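Local coordinates for putative epimerase (Burkholderia cenocepacia, PDB 4LW8), which probably acts as a sugar-nucleotide epimerase or dehydratase of the NAD(P)-dependent epimerase/dehydratase family, in a pathway of bacterial outer-membrane O-antigen biosynthesis, at residues Thr189-Ser194 / Arg313-Ala318; Lys201-Tyr206 / Ala262-Ile267; Ala207-Arg212 / Ala268-Asp273; Ile213-Leu218 / Ile272-Asp277; Phe224-Asp229 / Pro304-Asp309. All blocks are in the same frame, centred on the assembly; numbering follows the deposited sequence.

Interaction 1 of 5, residues Thr189-Ser194 / Arg313-Ala318; sequences TGVGQS and RWMVDA
V191 sets its CG2 methyl over one face of the W314 indole, 3.5 Å from the centroid of the five-membered ring and 16° off its normal, a CH-pi contact. The same methyl also meets A318 CB at 3.6 Å, so it sits between the indole and the next turn of helix 308-321. That placement follows from the valine torsion, with CG2 beside the backbone N and CG1 anti to it (chi1 169°). The six-membered ring of W314 reaches the backbone next door, where CZ3 comes to 3.4 Å from G190 CA. M315 meets G190 too: its SD lies 3.7 Å from G190 CA, and a bend at chi3 (63°) brings M315 CE to 3.4 Å from T189 OG1. Around this shell the loop is shaped by a type II turn from G190 to Q193, and T189 OG1 donates to Q193 OE1 at 2.6 Å, from above the carbonyl plane. The V191 carbonyl is held by R32 and Y33, and the W314 ring also meets R228 in a cation-pi pair. The loop after strand 180-189 is thus fastened to the C-terminal helix by dispersion and CH-pi contacts, while the V191 carbonyl and the Q193 amide have partners away from the helix.

Interaction 2 of 5, residues Lys201-Tyr206 / Ala262-Ile267; sequences KLVAHY and AMLSRI
S265 OG and Y206 OH share a hydrogen bond of 2.7 Å, and both oxygens have further partners: S265 OG bonds to L261 O one turn back in its own helix, and the phenol oxygen bonds to the backbone N of I272. The serine torsion, which sets OG beside its own backbone N (chi1 -67°), allows that bond back to L261. L264 is the main apolar link between the helices. Its CB lies over one face of the Y206 ring, offset toward the rim, 3.7 Å from the centroid and 21° off the normal, and is closest to Y206 CD2 at 3.5 Å. The two methyls then part company. L264 CD1 approaches L202 CB at 3.8 Å, whereas L264 CD2 reaches V203 CG2 at 4.2 Å, the leucine and valine side chains crossing at about a right angle. Y206 is therefore held over its ring face by L264 CB and at its hydroxyl by hydrogen bonds. V316 of helix 308-321 packs on L264 as well, and M319 packs on V203. The short helical segments run nearly parallel, crossing at -27° with axes 10.7 Å apart, an aligned helix pair of the C-terminal part of this epimerase-family fold, where each helix leads on to one strand of a small parallel sheet.

Interaction 3 of 5, residues Ala207-Arg212 / Ala268-Asp273; sequences ARNAPR and AGYVID
The segments A210-R212 and Y270-D273 draw together into a parallel beta bridge between R212 and D273, whose CA atoms are 4.4 Å apart, and D273 N donates to P211 O at 2.9 Å with an N-H...O angle of 168°. Before the bridge, Y270 links the two loops: its OH donates to A210 O at 2.7 Å, the acceptor lying near the ring plane at the edge. The rim atom CE1 of the same ring lies 3.6 Å from N209 OD1. I272 CG1 lies close to two loop carbonyls, 3.3 Å from A210 O, with P211 O as the other. At the exposed end, R212 and D273 lie side by side and point the same way. D273 OD2 takes R212 NH2 at 2.9 Å through its anti lone pair, and a weak bond from R212 NH1 falls on the same oxygen, with guanidinium and carboxylate planes 74° apart. This is a salt bridge onto one oxygen, unlike a flat two-oxygen pairing. A water donates to both P211 O and V271 O. N209, with positive phi, is the C-prime residue of a Schellman motif that ends helix 198-207, and G269, also with positive phi, follows helix 257-268. Both segments thus leave their helices here and turn into strands 212-215 and 273-276, while R320 of helix 308-321 touches N209 and A268.

Interaction 4 of 5, residues Ile213-Leu218 / Ile272-Asp277; sequences ISLGNL and IDVTID
I213 accepts from T275 N and donates to D273 O, starting a run of parallel-strand bonds that continues with L215 N to T275 O and D277 N to L215 O. The bonds from T275 N to I213 O and from L215 N to T275 O are each 2.8 Å long. CA-H...O contacts accompany them, the shortest from S214 CA to T275 O at 3.2 Å. Apolar contacts gather on the face bearing I213, L215, V274 and I276. L215 CD1 meets V274 CG1 at 4.1 Å, the two side chains crossing at about a right angle, and just before the strand I272 CD1 touches I213 CB at 4.0 Å. Farther along, I276 extends CD1 to 3.2 Å from G216 O, with L218 CG also close by. I213, L215 and V274 on this face meet the helices: L202 and H205 pack on I213, L202 on L215, and L261 on V274. The other face is more polar: S214 OG stands 3.7 Å from T275 CB, and a water pairs with T275 OG1 at 2.6 Å and weakly with I213 O. D277 OD1 bonds instead to R279 N. The short strand axes cross at -40° in a two-stranded parallel sheet, each strand preceded by a helix packed on one side, an alpha/beta layer of the C-terminal part of the epimerase-family fold.

Interaction 5 of 5, residues Phe224-Asp229 / Pro304-Asp309; sequences FSDVRD and PVTPLD
T306 lays its hydroxyl and backbone N against the carboxylate of D229, one donor to each oxygen. The site lies where strand 221-226 of the Rossmann-type core passes into helix 227-240, with D226 as the N-cap of that helix. T306 OG1 donates to D229 OD1 at 2.8 Å, and T306 N donates to D229 OD2 at 2.8 Å with an N-H...O angle of 159°. Both donors come from the syn side, less than 20° out of the carboxylate plane, so the pair of bonds fixes the rotation of the aspartate. D229 is in the first turn, and its bonds tie the loop leading to helix 308-321 onto this strand-to-helix junction. The torsion of T306 places OG1 beside its own backbone N (chi1 -52°) and sends CG2 the other way, anti to that N. This T306 methyl reaches D226 OD2 at 3.8 Å and rests obliquely by the guanidinium of R228. D226 is itself firmly held. D226 OD1 takes R228 N, the capping bond, through its anti lone pair, and receives R228 NE on its syn side at 3.0 Å. R228 NH2 closes a side-on salt bridge to D226 OD2 at 2.7 Å, with D226 CG in the guanidinium plane. T311 OG1 of helix 308-321 also bonds to D226 OD2 and so helps to position this pair. A water donates to F224 O and weakly to T306 O. Farther back along the strand, L308 CD1 touches F224 CB at 4.1 Å.

In the fold
Interactions 2, 3 and 4 form one continuous unit. Helices 198-207 and 257-268 pair in interaction 2, the loops that follow them meet in interaction 3, and strands 212-215 and 273-276 make the two-stranded sheet of interaction 4; centres of 2 and 3 lie 7 Å apart, of 3 and 4 12 Å. Interactions 1 and 5, 12 Å apart between centres, both use helix 308-321 and join at T189, which bonds to the backbone of S225 on strand 221-226 and of V227 at the start of the following helix. Interaction 1 encloses the other four along the chain and touches interaction 2. The last helix therefore bridges the Rossmann-type core and the smaller C-terminal region.

Interaction 1 of 5, residues Thr189-Ser194 / Arg313-Ala318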
# COMPACT_ATOMS: atom_id res chain seq x y z
N THR A 189 20.23 13.52 -8.30
CA THR A 189 20.64 14.73 -7.63
C THR A 189 21.00 15.79 -8.66
O THR A 189 20.93 15.54 -9.86
CB THR A 189 21.83 14.48 -6.67
OG1 THR A 189 21.99 15.61 -5.81
CG2 THR A 189 23.13 14.25 -7.46
N GLY A 190 21.36 16.98 -8.19
CA GLY A 190 21.69 18.06 -9.09
C GLY A 190 21.58 19.38 -8.36
O GLY A 190 21.28 19.39 -7.16
N VAL A 191 21.82 20.48 -9.07
CA VAL A 191 21.77 21.81 -8.46
C VAL A 191 20.37 22.12 -7.94
O VAL A 191 19.39 22.01 -8.69
CB VAL A 191 22.22 22.89 -9.47
CG1 VAL A 191 21.93 24.31 -8.94
CG2 VAL A 191 23.70 22.73 -9.79
N GLY A 192 20.28 22.49 -6.66
CA GLY A 192 19.02 22.85 -6.04
C GLY A 192 18.45 21.82 -5.07
O GLY A 192 17.51 22.11 -4.33
N GLN A 193 18.99 20.61 -5.05
CA GLN A 193 18.52 19.60 -4.10
C GLN A 193 19.05 19.90 -2.69
O GLN A 193 20.20 20.30 -2.53
CB GLN A 193 18.96 18.20 -4.54
CG GLN A 193 18.41 17.08 -3.68
CD GLN A 193 18.76 15.72 -4.25
OE1 GLN A 193 19.93 15.31 -4.28
NE2 GLN A 193 17.75 15.00 -4.72
N SER A 194 18.22 19.73 -1.66
CA SER A 194 18.64 20.10 -0.30
C SER A 194 19.75 19.19 0.23
O SER A 194 19.90 18.05 -0.23
CB SER A 194 17.47 20.08 0.67
OG SER A 194 17.17 18.76 1.07
N ARG A 313 30.55 18.23 -10.61
CA ARG A 313 31.27 19.48 -10.88
C ARG A 313 30.27 20.61 -11.05
O ARG A 313 30.47 21.72 -10.56
CB ARG A 313 32.16 19.35 -12.12
CG ARG A 313 33.09 20.55 -12.30
CD ARG A 313 34.02 20.40 -13.50
NE ARG A 313 35.03 19.35 -13.31
CZ ARG A 313 36.17 19.52 -12.65
NH1 ARG A 313 36.45 20.68 -12.08
NH2 ARG A 313 37.03 18.51 -12.54
N TRP A 314 29.19 20.30 -11.76
CA TRP A 314 28.07 21.20 -11.95
C TRP A 314 27.58 21.73 -10.61
O TRP A 314 27.43 22.94 -10.43
CB TRP A 314 26.96 20.47 -12.70
CG TRP A 314 25.66 21.19 -12.88
CD1 TRP A 314 25.48 22.47 -13.32
CD2 TRP A 314 24.35 20.65 -12.68
NE1 TRP A 314 24.14 22.76 -13.39
CE2 TRP A 314 23.42 21.66 -13.00
CE3 TRP A 314 23.88 19.40 -12.26
CZ2 TRP A 314 22.05 21.47 -12.91
CZ3 TRP A 314 22.50 19.21 -12.17
CH2 TRP A 314 21.61 20.23 -12.48
N MET A 315 27.38 20.82 -9.65
CA MET A 315 26.89 21.18 -8.32
C MET A 315 27.92 21.97 -7.49
O MET A 315 27.57 22.94 -6.81
CB MET A 315 26.46 19.90 -7.56
CG MET A 315 25.28 19.16 -8.24
SD MET A 315 25.00 17.49 -7.62
CE MET A 315 24.57 17.79 -5.90
N VAL A 316 29.18 21.54 -7.53
CA VAL A 316 30.24 22.25 -6.81
C VAL A 316 30.35 23.68 -7.34
O VAL A 316 30.39 24.63 -6.56
CB VAL A 316 31.61 21.55 -6.93
CG1 VAL A 316 32.73 22.49 -6.44
CG2 VAL A 316 31.62 20.25 -6.12
N ASP A 317 30.39 23.82 -8.66
CA ASP A 317 30.50 25.14 -9.28
C ASP A 317 29.34 26.04 -8.89
O ASP A 317 29.53 27.22 -8.61
CB ASP A 317 30.57 25.01 -10.81
CG ASP A 317 31.88 24.41 -11.30
OD1 ASP A 317 32.86 24.39 -10.52
OD2 ASP A 317 31.93 23.99 -12.47
N ALA A 318 28.13 25.49 -8.86
CA ALA A 318 26.97 26.28 -8.49
C ALA A 318 27.07 26.73 -7.04
O ALA A 318 26.71 27.85 -6.71
CB ALA A 318 25.68 25.49 -8.73

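Interaction 2 of 5, residues Lys201-Tyr206 / Ala262-Ile267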
# COMPACT_ATOMS: atom_id res chain seq x y z
N LYS A 201 25.07 16.99 0.46
CA LYS A 201 25.82 17.16 1.70
C LYS A 201 27.33 17.11 1.43
O LYS A 201 28.08 17.98 1.87
CB LYS A 201 25.41 16.08 2.71
CG LYS A 201 26.04 16.19 4.11
CD LYS A 201 25.84 14.88 4.89
CE LYS A 201 26.55 14.89 6.24
NZ LYS A 201 26.51 13.56 6.94
N LEU A 202 27.76 16.11 0.66
CA LEU A 202 29.15 15.96 0.25
C LEU A 202 29.61 17.18 -0.55
O LEU A 202 30.68 17.74 -0.28
CB LEU A 202 29.34 14.69 -0.58
CG LEU A 202 29.70 13.38 0.11
CD1 LEU A 202 28.90 13.19 1.38
CD2 LEU A 202 29.45 12.22 -0.83
N VAL A 203 28.82 17.58 -1.54
CA VAL A 203 29.15 18.75 -2.36
C VAL A 203 29.28 20.01 -1.50
O VAL A 203 30.23 20.78 -1.66
CB VAL A 203 28.10 18.97 -3.47
CG1 VAL A 203 28.23 20.36 -4.10
CG2 VAL A 203 28.23 17.88 -4.53
N ALA A 204 28.34 20.22 -0.58
CA ALA A 204 28.36 21.39 0.29
C ALA A 204 29.64 21.43 1.12
O ALA A 204 30.25 22.49 1.28
CB ALA A 204 27.14 21.42 1.20
N HIS A 205 30.06 20.28 1.63
CA HIS A 205 31.28 20.23 2.41
C HIS A 205 32.50 20.57 1.56
O HIS A 205 33.32 21.40 1.95
CB HIS A 205 31.48 18.85 3.06
CG HIS A 205 30.66 18.63 4.29
ND1 HIS A 205 29.28 18.55 4.27
CD2 HIS A 205 31.02 18.49 5.59
CE1 HIS A 205 28.83 18.35 5.49
NE2 HIS A 205 29.87 18.31 6.32
N TYR A 206 32.62 19.94 0.40
CA TYR A 206 33.78 20.19 -0.45
C TYR A 206 33.78 21.62 -0.98
O TYR A 206 34.84 22.24 -1.11
CB TYR A 206 33.84 19.21 -1.61
CG TYR A 206 34.69 17.98 -1.36
CD1 TYR A 206 36.08 18.04 -1.47
CD2 TYR A 206 34.10 16.77 -1.04
CE1 TYR A 206 36.86 16.91 -1.26
CE2 TYR A 206 34.88 15.63 -0.82
CZ TYR A 206 36.26 15.71 -0.93
OH TYR A 206 37.03 14.59 -0.72
N ALA A 262 36.33 10.31 -4.19
CA ALA A 262 37.51 10.46 -5.04
C ALA A 262 37.26 11.47 -6.16
O ALA A 262 38.16 12.24 -6.51
CB ALA A 262 37.92 9.12 -5.61
N MET A 263 36.05 11.47 -6.72
CA MET A 263 35.66 12.42 -7.76
C MET A 263 35.69 13.86 -7.26
O MET A 263 36.12 14.78 -7.96
CB MET A 263 34.27 12.11 -8.31
CG MET A 263 34.19 10.90 -9.22
SD MET A 263 32.48 10.53 -9.70
CE MET A 263 32.74 9.01 -10.60
N LEU A 264 35.17 14.05 -6.05
CA LEU A 264 35.08 15.37 -5.47
C LEU A 264 36.45 15.86 -5.05
O LEU A 264 36.75 17.05 -5.16
CB LEU A 264 34.10 15.38 -4.30
CG LEU A 264 32.62 15.27 -4.69
CD1 LEU A 264 31.77 14.89 -3.49
CD2 LEU A 264 32.13 16.59 -5.29
N SER A 265 37.29 14.94 -4.57
CA SER A 265 38.67 15.27 -4.24
C SER A 265 39.40 15.81 -5.46
O SER A 265 40.15 16.79 -5.37
CB SER A 265 39.42 14.06 -3.67
OG SER A 265 38.88 13.67 -2.40
N ARG A 266 39.18 15.18 -6.61
CA ARG A 266 39.82 15.61 -7.86
C ARG A 266 39.29 16.99 -8.27
O ARG A 266 40.06 17.84 -8.72
CB ARG A 266 39.57 14.59 -8.98
N ILE A 267 37.99 17.20 -8.07
CA ILE A 267 37.35 18.46 -8.41
C ILE A 267 37.79 19.61 -7.49
O ILE A 267 38.11 20.71 -7.95
CB ILE A 267 35.82 18.34 -8.36
CG1 ILE A 267 35.31 17.43 -9.48
CG2 ILE A 267 35.15 19.70 -8.46
CD1 ILE A 267 33.87 16.94 -9.29

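Interaction 3 of 5, residues Ala207-Arg212 / Ala268-Asp273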
# COMPACT_ATOMS: atom_id res chain seq x y z
N ALA A 207 32.59 22.16 -1.24
CA ALA A 207 32.47 23.49 -1.83
C ALA A 207 33.02 24.56 -0.90
O ALA A 207 33.56 25.57 -1.36
CB ALA A 207 31.01 23.78 -2.19
N ARG A 208 32.85 24.37 0.41
CA ARG A 208 33.34 25.33 1.39
C ARG A 208 34.67 24.86 2.01
O ARG A 208 35.08 25.33 3.07
CB ARG A 208 32.29 25.56 2.48
CG ARG A 208 32.08 24.36 3.39
CD ARG A 208 30.97 24.58 4.39
NE ARG A 208 31.04 23.56 5.42
CZ ARG A 208 30.15 22.59 5.62
NH1 ARG A 208 29.06 22.50 4.86
NH2 ARG A 208 30.35 21.72 6.60
N ASN A 209 35.32 23.91 1.34
CA ASN A 209 36.59 23.36 1.80
C ASN A 209 36.56 22.85 3.24
O ASN A 209 37.50 23.08 4.00
CB ASN A 209 37.70 24.41 1.67
CG ASN A 209 37.91 24.87 0.25
OD1 ASN A 209 38.27 24.08 -0.63
ND2 ASN A 209 37.66 26.15 0.00
N ALA A 210 35.48 22.17 3.62
CA ALA A 210 35.39 21.58 4.95
C ALA A 210 36.53 20.58 5.16
O ALA A 210 36.82 19.79 4.27
CB ALA A 210 34.05 20.90 5.14
N PRO A 211 37.18 20.63 6.34
CA PRO A 211 38.27 19.68 6.61
C PRO A 211 37.75 18.24 6.75
O PRO A 211 38.45 17.31 6.33
CB PRO A 211 38.86 20.18 7.94
CG PRO A 211 37.73 20.94 8.58
CD PRO A 211 36.98 21.57 7.45
N ARG A 212 36.59 18.06 7.37
CA ARG A 212 36.10 16.70 7.62
C ARG A 212 34.59 16.52 7.47
O ARG A 212 33.83 17.48 7.43
CB ARG A 212 36.54 16.23 9.01
CG ARG A 212 36.16 17.12 10.19
CD ARG A 212 36.68 16.53 11.53
NE ARG A 212 38.14 16.46 11.56
CZ ARG A 212 38.84 15.38 11.24
NH1 ARG A 212 38.21 14.27 10.91
NH2 ARG A 212 40.16 15.42 11.24
N ALA A 268 37.81 19.34 -6.19
CA ALA A 268 38.12 20.36 -5.19
C ALA A 268 39.62 20.54 -4.97
O ALA A 268 40.07 21.56 -4.47
CB ALA A 268 37.44 20.03 -3.88
N GLY A 269 40.39 19.51 -5.29
CA GLY A 269 41.84 19.59 -5.18
C GLY A 269 42.36 19.25 -3.80
O GLY A 269 43.48 19.62 -3.46
N TYR A 270 41.56 18.56 -3.00
CA TYR A 270 42.00 18.09 -1.70
C TYR A 270 41.15 16.90 -1.26
O TYR A 270 40.06 16.68 -1.80
CB TYR A 270 41.95 19.21 -0.65
CG TYR A 270 40.58 19.45 -0.05
CD1 TYR A 270 39.66 20.25 -0.70
CD2 TYR A 270 40.23 18.91 1.19
CE1 TYR A 270 38.41 20.49 -0.15
CE2 TYR A 270 38.97 19.14 1.74
CZ TYR A 270 38.07 19.94 1.06
OH TYR A 270 36.82 20.18 1.59
N VAL A 271 41.63 16.16 -0.28
CA VAL A 271 40.92 14.98 0.19
C VAL A 271 40.29 15.28 1.54
O VAL A 271 40.99 15.60 2.51
CB VAL A 271 41.88 13.77 0.29
CG1 VAL A 271 41.18 12.56 0.90
CG2 VAL A 271 42.47 13.44 -1.07
N ILE A 272 38.97 15.22 1.61
CA ILE A 272 38.30 15.52 2.86
C ILE A 272 38.55 14.37 3.84
O ILE A 272 38.68 13.22 3.44
CB ILE A 272 36.79 15.77 2.66
CG1 ILE A 272 36.21 16.55 3.85
CG2 ILE A 272 36.03 14.47 2.42
CD1 ILE A 272 34.82 17.09 3.60
N ASP A 273 38.64 14.69 5.13
CA ASP A 273 38.87 13.65 6.12
C ASP A 273 37.51 13.06 6.50
O ASP A 273 36.54 13.79 6.70
CB ASP A 273 39.62 14.20 7.34
CG ASP A 273 40.30 13.09 8.15
OD1 ASP A 273 40.66 12.07 7.54
OD2 ASP A 273 40.47 13.22 9.38
O HOH W 1 40.93 17.78 4.97

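Interaction 4 of 5, residues Ile213-Leu218 / Ile272-Asp277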
# COMPACT_ATOMS: atom_id res chain seq x y z
N ILE A 213 34.19 15.25 7.40
CA ILE A 213 32.78 14.86 7.32
C ILE A 213 32.57 13.47 7.92
O ILE A 213 33.49 12.66 7.98
CB ILE A 213 32.28 14.88 5.85
CG1 ILE A 213 30.75 14.84 5.80
CG2 ILE A 213 32.85 13.72 5.06
CD1 ILE A 213 30.19 14.69 4.40
N SER A 214 31.34 13.20 8.36
CA SER A 214 30.99 11.93 8.97
C SER A 214 30.05 11.19 8.04
O SER A 214 29.06 11.75 7.58
CB SER A 214 30.32 12.14 10.33
OG SER A 214 31.23 12.70 11.25
N LEU A 215 30.39 9.93 7.76
CA LEU A 215 29.62 9.11 6.82
C LEU A 215 29.46 7.67 7.31
O LEU A 215 30.04 7.27 8.32
CB LEU A 215 30.28 9.11 5.44
CG LEU A 215 30.50 10.48 4.78
CD1 LEU A 215 31.45 10.36 3.59
CD2 LEU A 215 29.16 11.04 4.35
N GLY A 216 28.67 6.88 6.58
CA GLY A 216 28.56 5.46 6.85
C GLY A 216 29.66 4.70 6.12
O GLY A 216 30.72 5.26 5.85
N ASN A 217 29.40 3.45 5.77
CA ASN A 217 30.36 2.63 5.04
C ASN A 217 30.62 3.21 3.65
O ASN A 217 29.69 3.66 2.98
CB ASN A 217 29.89 1.18 4.94
N LEU A 218 31.87 3.17 3.23
CA LEU A 218 32.30 3.79 1.98
C LEU A 218 32.31 2.78 0.83
O LEU A 218 32.61 3.13 -0.31
CB LEU A 218 33.69 4.40 2.14
CG LEU A 218 33.84 5.38 3.31
CD1 LEU A 218 35.27 5.91 3.42
CD2 LEU A 218 32.83 6.53 3.21
N ILE A 272 38.97 15.22 1.61
CA ILE A 272 38.30 15.52 2.86
C ILE A 272 38.55 14.37 3.84
O ILE A 272 38.68 13.22 3.44
CB ILE A 272 36.79 15.77 2.66
CG1 ILE A 272 36.21 16.55 3.85
CG2 ILE A 272 36.03 14.47 2.42
CD1 ILE A 272 34.82 17.09 3.60
N ASP A 273 38.64 14.69 5.13
CA ASP A 273 38.87 13.65 6.12
C ASP A 273 37.51 13.06 6.50
O ASP A 273 36.54 13.79 6.70
CB ASP A 273 39.62 14.20 7.34
CG ASP A 273 40.30 13.09 8.15
OD1 ASP A 273 40.66 12.07 7.54
OD2 ASP A 273 40.47 13.22 9.38
N VAL A 274 37.43 11.74 6.54
CA VAL A 274 36.18 11.04 6.81
C VAL A 274 36.17 10.31 8.16
O VAL A 274 37.10 9.60 8.49
CB VAL A 274 35.88 10.03 5.70
CG1 VAL A 274 34.62 9.22 6.01
CG2 VAL A 274 35.77 10.76 4.36
N THR A 275 35.10 10.53 8.93
CA THR A 275 34.81 9.81 10.17
C THR A 275 33.65 8.85 9.93
O THR A 275 32.67 9.22 9.28
CB THR A 275 34.43 10.76 11.33
OG1 THR A 275 35.60 11.43 11.80
CG2 THR A 275 33.84 9.99 12.50
N ILE A 276 33.75 7.63 10.43
CA ILE A 276 32.65 6.70 10.27
C ILE A 276 31.74 6.77 11.50
O ILE A 276 32.11 6.35 12.58
CB ILE A 276 33.14 5.26 10.03
CG1 ILE A 276 33.99 5.21 8.76
CG2 ILE A 276 31.96 4.32 9.90
CD1 ILE A 276 33.34 5.91 7.55
N ASP A 277 30.55 7.32 11.29
CA ASP A 277 29.53 7.44 12.33
C ASP A 277 28.62 6.22 12.30
O ASP A 277 28.04 5.91 11.26
CB ASP A 277 28.73 8.73 12.13
CG ASP A 277 27.80 9.05 13.29
OD1 ASP A 277 27.50 8.16 14.12
OD2 ASP A 277 27.34 10.21 13.37
O HOH W 2 35.73 13.60 10.29

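Interaction 5 of 5, residues Phe224-Asp229 / Pro304-Asp309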
# COMPACT_ATOMS: atom_id res chain seq x y z
N PHE A 224 23.24 6.33 -9.11
CA PHE A 224 22.96 7.77 -9.07
C PHE A 224 22.77 8.38 -10.46
O PHE A 224 23.51 8.07 -11.39
CB PHE A 224 24.08 8.52 -8.36
CG PHE A 224 24.23 8.18 -6.90
CD1 PHE A 224 23.41 8.76 -5.95
CD2 PHE A 224 25.22 7.30 -6.48
CE1 PHE A 224 23.55 8.45 -4.60
CE2 PHE A 224 25.38 6.99 -5.13
CZ PHE A 224 24.54 7.57 -4.19
N SER A 225 21.79 9.28 -10.60
CA SER A 225 21.54 9.96 -11.88
C SER A 225 21.50 11.46 -11.71
O SER A 225 21.30 11.99 -10.61
CB SER A 225 20.20 9.50 -12.50
OG SER A 225 20.19 8.10 -12.76
N ASP A 226 21.70 12.14 -12.82
CA ASP A 226 21.54 13.58 -12.92
C ASP A 226 20.05 13.88 -13.09
O ASP A 226 19.39 13.26 -13.93
CB ASP A 226 22.36 14.09 -14.12
CG ASP A 226 22.48 15.59 -14.15
OD1 ASP A 226 21.44 16.29 -14.16
OD2 ASP A 226 23.63 16.07 -14.18
N VAL A 227 19.52 14.80 -12.28
CA VAL A 227 18.11 15.20 -12.38
C VAL A 227 17.72 15.62 -13.82
O VAL A 227 16.59 15.39 -14.26
CB VAL A 227 17.79 16.35 -11.37
CG1 VAL A 227 18.60 17.62 -11.70
CG2 VAL A 227 16.30 16.64 -11.34
N ARG A 228 18.67 16.19 -14.56
CA ARG A 228 18.38 16.59 -15.94
C ARG A 228 18.12 15.36 -16.82
O ARG A 228 17.23 15.39 -17.67
CB ARG A 228 19.53 17.42 -16.50
CG ARG A 228 19.66 18.79 -15.86
CD ARG A 228 20.96 19.47 -16.20
NE ARG A 228 22.11 18.72 -15.70
CZ ARG A 228 23.37 19.09 -15.88
NH1 ARG A 228 23.63 20.22 -16.54
NH2 ARG A 228 24.36 18.36 -15.41
N ASP A 229 18.87 14.28 -16.61
CA ASP A 229 18.63 13.02 -17.32
C ASP A 229 17.29 12.41 -16.92
O ASP A 229 16.58 11.84 -17.75
CB ASP A 229 19.73 11.99 -17.04
CG ASP A 229 21.10 12.41 -17.55
OD1 ASP A 229 21.20 13.38 -18.33
OD2 ASP A 229 22.09 11.74 -17.19
N PRO A 304 21.07 9.73 -23.59
CA PRO A 304 22.41 10.06 -23.12
C PRO A 304 22.45 10.05 -21.60
O PRO A 304 21.49 10.50 -20.97
CB PRO A 304 22.67 11.46 -23.70
CG PRO A 304 21.31 12.02 -23.95
CD PRO A 304 20.47 10.84 -24.35
N VAL A 305 23.53 9.53 -21.03
CA VAL A 305 23.73 9.54 -19.59
C VAL A 305 24.87 10.47 -19.20
O VAL A 305 26.02 10.24 -19.56
CB VAL A 305 24.05 8.14 -19.03
CG1 VAL A 305 24.33 8.21 -17.51
CG2 VAL A 305 22.90 7.18 -19.32
N THR A 306 24.53 11.52 -18.47
CA THR A 306 25.52 12.49 -18.02
C THR A 306 26.40 11.79 -16.98
O THR A 306 25.88 11.20 -16.03
CB THR A 306 24.83 13.72 -17.38
OG1 THR A 306 23.85 14.24 -18.29
CG2 THR A 306 25.84 14.80 -17.01
N PRO A 307 27.73 11.86 -17.16
CA PRO A 307 28.67 11.27 -16.21
C PRO A 307 28.50 11.89 -14.83
O PRO A 307 28.33 13.10 -14.75
CB PRO A 307 30.05 11.60 -16.80
CG PRO A 307 29.80 11.85 -18.24
CD PRO A 307 28.42 12.46 -18.32
N LEU A 308 28.55 11.09 -13.77
CA LEU A 308 28.34 11.63 -12.43
C LEU A 308 29.37 12.71 -12.09
O LEU A 308 29.05 13.69 -11.42
CB LEU A 308 28.37 10.51 -11.38
CG LEU A 308 27.99 10.88 -9.93
CD1 LEU A 308 26.59 11.45 -9.84
CD2 LEU A 308 28.09 9.67 -9.02
N ASP A 309 30.61 12.57 -12.56
CA ASP A 309 31.61 13.57 -12.19
C ASP A 309 31.27 14.93 -12.82
O ASP A 309 31.56 15.99 -12.25
CB ASP A 309 33.03 13.11 -12.58
CG ASP A 309 33.29 13.24 -14.06
OD1 ASP A 309 33.93 14.24 -14.47
OD2 ASP A 309 32.87 12.34 -14.82
O HOH W 3 24.82 9.10 -13.46